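Local atomic coordinates of HP0958 (Helicobacter pylori, PDB entry 3NA7), a protein that probably acts in flagellar biogenesis as an export chaperone and post-transcriptional regulator, built from a long coiled-coil hairpin and a C4 zinc ribbon. Residues 117-120 and 121-125; 51-54 and 55-58. All coordinates share one frame; numbering follows the deposited sequence.

Interaction 1 of 2, residues 117-120 and 121-125; sequences QNEI and KRKSE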
loop_
_atom_site.group_PDB
_atom_site.type_symbol
_atom_site.label_atom_id
_atom_site.label_comp_id
_atom_site.label_asym_id
_atom_site.label_seq_id
_atom_site.Cartn_x
_atom_site.Cartn_y
_atom_site.Cartn_z
ATOM N N GLN A 117 -25.299 7.473 22.684
ATOM C CA GLN A 117 -24.734 8.809 22.744
ATOM C C GLN A 117 -23.297 8.798 23.263
ATOM O O GLN A 117 -22.459 9.524 22.731
ATOM C CB GLN A 117 -25.631 9.761 23.534
ATOM C CG GLN A 117 -26.613 10.438 22.604
ATOM C CD GLN A 117 -27.843 10.974 23.279
ATOM O OE1 GLN A 117 -27.946 10.979 24.504
ATOM N NE2 GLN A 117 -28.792 11.454 22.472
ATOM N N ASN A 118 -23.007 7.963 24.261
ATOM C CA ASN A 118 -21.629 7.790 24.727
ATOM C C ASN A 118 -20.690 7.247 23.657
ATOM O O ASN A 118 -19.560 7.698 23.559
ATOM C CB ASN A 118 -21.527 6.948 26.009
ATOM C CG ASN A 118 -21.966 7.718 27.258
ATOM O OD1 ASN A 118 -22.076 8.945 27.232
ATOM N ND2 ASN A 118 -22.218 6.994 28.362
ATOM N N GLU A 119 -21.158 6.291 22.856
ATOM C CA GLU A 119 -20.338 5.706 21.794
ATOM C C GLU A 119 -20.088 6.775 20.716
ATOM O O GLU A 119 -18.969 6.920 20.240
ATOM C CB GLU A 119 -21.039 4.479 21.206
ATOM C CG GLU A 119 -20.163 3.506 20.441
ATOM C CD GLU A 119 -20.896 2.206 20.063
ATOM O OE1 GLU A 119 -20.428 1.518 19.122
ATOM O OE2 GLU A 119 -21.932 1.866 20.697
ATOM N N ILE A 120 -21.131 7.530 20.371
ATOM C CA ILE A 120 -21.034 8.617 19.415
ATOM C C ILE A 120 -19.934 9.601 19.845
ATOM O O ILE A 120 -19.026 9.909 19.060
ATOM C CB ILE A 120 -22.376 9.342 19.269
ATOM C CG1 ILE A 120 -23.367 8.497 18.480
ATOM C CG2 ILE A 120 -22.215 10.738 18.584
ATOM C CD1 ILE A 120 -24.830 8.934 18.688
ATOM N N LYS A 121 -20.000 10.052 21.096
ATOM C CA LYS A 121 -19.020 10.961 21.669
ATOM C C LYS A 121 -17.574 10.436 21.570
ATOM O O LYS A 121 -16.662 11.206 21.234
ATOM C CB LYS A 121 -19.389 11.225 23.120
ATOM C CG LYS A 121 -19.035 12.581 23.682
ATOM C CD LYS A 121 -20.014 12.953 24.832
ATOM C CE LYS A 121 -19.632 14.268 25.529
ATOM N NZ LYS A 121 -18.590 14.114 26.601
ATOM N N ARG A 122 -17.357 9.147 21.859
ATOM C CA ARG A 122 -16.012 8.555 21.771
ATOM C C ARG A 122 -15.485 8.617 20.347
ATOM O O ARG A 122 -14.289 8.813 20.126
ATOM C CB ARG A 122 -15.925 7.103 22.282
ATOM C CG ARG A 122 -16.189 6.847 23.787
ATOM C CD ARG A 122 -15.789 8.016 24.738
ATOM N NE ARG A 122 -16.851 8.251 25.734
ATOM C CZ ARG A 122 -17.225 9.441 26.219
ATOM N NH1 ARG A 122 -16.626 10.561 25.831
ATOM N NH2 ARG A 122 -18.217 9.510 27.105
ATOM N N LYS A 123 -16.377 8.431 19.388
ATOM C CA LYS A 123 -15.991 8.489 17.992
ATOM C C LYS A 123 -15.628 9.910 17.593
ATOM O O LYS A 123 -14.675 10.087 16.852
ATOM C CB LYS A 123 -17.071 7.899 17.077
ATOM C CG LYS A 123 -17.227 6.353 17.253
ATOM C CD LYS A 123 -18.158 5.744 16.202
ATOM C CE LYS A 123 -18.396 4.247 16.440
ATOM N NZ LYS A 123 -17.213 3.385 16.120
ATOM N N SER A 124 -16.374 10.904 18.088
ATOM C CA SER A 124 -16.096 12.314 17.817
ATOM C C SER A 124 -14.761 12.746 18.447
ATOM O O SER A 124 -14.031 13.550 17.852
ATOM C CB SER A 124 -17.224 13.221 18.323
ATOM O OG SER A 124 -18.433 12.965 17.638
ATOM N N GLU A 125 -14.453 12.220 19.643
ATOM C CA GLU A 125 -13.135 12.419 20.249
ATOM C C GLU A 125 -12.028 11.819 19.395
ATOM O O GLU A 125 -10.977 12.442 19.215
ATOM C CB GLU A 125 -13.057 11.835 21.658
ATOM C CG GLU A 125 -13.694 12.690 22.720
ATOM C CD GLU A 125 -14.103 11.891 23.973
ATOM O OE1 GLU A 125 -15.126 12.264 24.588
ATOM O OE2 GLU A 125 -13.423 10.894 24.333
#

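Interaction 2 of 2, residues 51-54 and 55-58; sequences LEEE and KLAL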
loop_
_atom_site.group_PDB
_atom_site.type_symbol
_atom_site.label_atom_id
_atom_site.label_comp_id
_atom_site.label_asym_id
_atom_site.label_seq_id
_atom_site.Cartn_x
_atom_site.Cartn_y
_atom_site.Cartn_z
ATOM N N LEU A 51 -15.450 6.822 10.611
ATOM C CA LEU A 51 -16.067 7.144 11.878
ATOM C C LEU A 51 -17.330 8.004 11.734
ATOM O O LEU A 51 -18.229 7.884 12.561
ATOM C CB LEU A 51 -15.092 7.821 12.820
ATOM C CG LEU A 51 -13.983 7.001 13.443
ATOM C CD1 LEU A 51 -12.880 7.965 13.930
ATOM C CD2 LEU A 51 -14.508 6.135 14.581
ATOM N N GLU A 52 -17.414 8.848 10.703
ATOM C CA GLU A 52 -18.638 9.623 10.499
ATOM C C GLU A 52 -19.797 8.753 10.026
ATOM O O GLU A 52 -20.918 8.971 10.455
ATOM C CB GLU A 52 -18.458 10.836 9.574
ATOM C CG GLU A 52 -19.656 11.838 9.623
ATOM C CD GLU A 52 -19.809 12.596 10.969
ATOM O OE1 GLU A 52 -18.884 12.574 11.799
ATOM O OE2 GLU A 52 -20.863 13.232 11.199
ATOM N N GLU A 53 -19.535 7.774 9.165
ATOM C CA GLU A 53 -20.581 6.807 8.794
ATOM C C GLU A 53 -21.062 6.003 10.014
ATOM O O GLU A 53 -22.265 5.769 10.169
ATOM C CB GLU A 53 -20.140 5.875 7.665
ATOM C CG GLU A 53 -19.948 6.546 6.298
ATOM C CD GLU A 53 -21.167 7.362 5.836
ATOM O OE1 GLU A 53 -22.151 6.756 5.337
ATOM O OE2 GLU A 53 -21.132 8.618 5.956
ATOM N N GLU A 54 -20.146 5.603 10.892
ATOM C CA GLU A 54 -20.565 4.875 12.089
ATOM C C GLU A 54 -21.379 5.739 13.039
ATOM O O GLU A 54 -22.322 5.257 13.649
ATOM C CB GLU A 54 -19.388 4.227 12.803
ATOM C CG GLU A 54 -18.760 3.164 11.962
ATOM C CD GLU A 54 -17.330 2.856 12.329
ATOM O OE1 GLU A 54 -16.802 3.395 13.335
ATOM O OE2 GLU A 54 -16.729 2.064 11.580
ATOM N N LYS A 55 -21.023 7.016 13.157
ATOM C CA LYS A 55 -21.815 7.933 13.974
ATOM C C LYS A 55 -23.229 8.144 13.383
ATOM O O LYS A 55 -24.213 8.269 14.114
ATOM C CB LYS A 55 -21.104 9.270 14.174
ATOM C CG LYS A 55 -19.864 9.251 15.041
ATOM C CD LYS A 55 -18.989 10.528 14.751
ATOM C CE LYS A 55 -19.727 11.825 15.164
ATOM N NZ LYS A 55 -19.048 13.059 14.713
ATOM N N LEU A 56 -23.332 8.150 12.064
ATOM C CA LEU A 56 -24.628 8.271 11.418
ATOM C C LEU A 56 -25.562 7.093 11.715
ATOM O O LEU A 56 -26.738 7.295 12.038
ATOM C CB LEU A 56 -24.473 8.482 9.910
ATOM C CG LEU A 56 -24.320 9.928 9.428
ATOM C CD1 LEU A 56 -23.634 10.022 8.049
ATOM C CD2 LEU A 56 -25.705 10.620 9.395
ATOM N N ALA A 57 -25.032 5.878 11.619
ATOM C CA ALA A 57 -25.802 4.666 11.917
ATOM C C ALA A 57 -26.255 4.687 13.359
ATOM O O ALA A 57 -27.401 4.352 13.667
ATOM C CB ALA A 57 -24.973 3.395 11.616
ATOM N N LEU A 58 -25.363 5.107 14.249
ATOM C CA LEU A 58 -25.694 5.177 15.663
ATOM C C LEU A 58 -26.751 6.229 15.964
ATOM O O LEU A 58 -27.600 6.042 16.834
ATOM C CB LEU A 58 -24.453 5.433 16.492
ATOM C CG LEU A 58 -23.428 4.318 16.626
ATOM C CD1 LEU A 58 -22.160 4.914 17.223
ATOM C CD2 LEU A 58 -23.945 3.175 17.509
HETATM O O HOH W 1 -20.787 14.726 13.351
#

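Interaction 1 of 2, residues 117-120 and 121-125
Four backbone hydrogen bonds tie residues 117-120 to 121-125 in the i to i+4 pattern of an alpha helix. Lys-121 N reaches Gln-117 O at 3.0 Å, Arg-122 N binds Asn-118 O, Lys-123 N binds Glu-119 O, and Ser-124 N binds Ile-120 O. The last carbonyl also receives the Ser-124 hydroxyl, whose OG, turned beside its own backbone N (chi1 -64°), donates a weak bond 3.4 Å long to Ile-120 O.

Among the polar side chains, Asn-118 and Arg-122 run side by side and point the same way, their amide and guanidinium planes 34° apart. They only approach: Asn-118 OD1 stays 3.9 Å from Arg-122 NH2. The arginine chain, bent at chi2 (-31°) and chi3, folds back so that Asn-118 O lies over one face of the guanidinium. At the edge of the same group, in its plane, comes the carboxylate of Glu-125, which forms a salt bridge with Arg-122 NH1; the hydrogen bond within it is weak because its angle is poor.

All this belongs to helix 91-171, the second arm of the kinked antiparallel coiled-coil hairpin, whose partner is helix 24-85. Ile-120 turns its side chain to that partner, where it touches Lys-59.

Opposite charges also come near without touching along the helix. Glu-119 OE1 and Lys-123 NZ are 4.8 Å apart, and the ammonium has its salt bridge instead with Glu-54 of helix 24-85. Aliphatic carbons pack on backbone oxygens: Lys-123 CG lies 3.5 Å from Glu-119 O, and Lys-121 CB rests against Gln-117 O.

Interaction 2 of 2, residues 51-54 and 55-58
Glu-52 and Lys-55, one helical turn apart, cross obliquely and meet through their charged ends. Glu-52 starts with CG opposite its backbone N (chi1 -166°) and then bends at chi2 (68°), which turns OE1 over to the lysine. Lys-55 runs back along the helix over Leu-51 O, its CG 3.3 Å from that oxygen, and the bend at chi3 turns the end of the chain outward to the acid. Lys-55 NZ meets Glu-52 OE1 at 3.0 Å on the syn side, 18° out of the carboxylate plane, in a hydrogen-bonded salt bridge. A water closes the pair into a ring: it donates to Glu-52 OE2 at 2.6 Å and accepts from Lys-55 NZ at 2.8 Å.

Glu-53 and Leu-56 are set across each other in a similar way, but the touch is between unlike groups, Glu-53 OE2 lying 3.6 Å from the methyl Leu-56 CD1. Leu-58 lays its CG against Glu-54 O at 3.3 Å. Glu-54 extends beyond CG, its OE2 bonded to Asn-50. Beneath the side chains the backbone is regular alpha helix, each N-H from Lys-55 to Leu-58 bonding to the carbonyl four residues back.

This stretch of helix lies on helix 24-85, the first arm of the coiled-coil hairpin, and packs on the second through Leu-51, against Lys-126 and Leu-130, and Leu-58, against Leu-116.

Lys-55 is buried, and several partners surround its ammonium, which probably offsets the cost of burying the charge: besides Glu-52 and the water, NZ bonds weakly to Ser-124 and also to Gln-127, whose amide donates in turn to Glu-52 OE1 and so bridges acid and base. The adjacent carboxylate would be expected to favour the charged form of the lysine.

Both are local contacts along about two turns of one helix, near the surface, but they sit on different arms of the hairpin: interaction 1 on helix 91-171, interaction 2 on helix 24-85. Their centres are 10 Å apart, and they face each other directly. Besides the salt bridge between the arms, Ile-120 CG1 packs on Leu-58 CB at 3.8 Å, so charge and hydrophobic contact together join the two helices. Interaction 1 has no buried residue, and its own salt bridge stays within 121-125. In interaction 2 the ion pair spans both segments and includes a buried lysine, drawn into the seam between the helices.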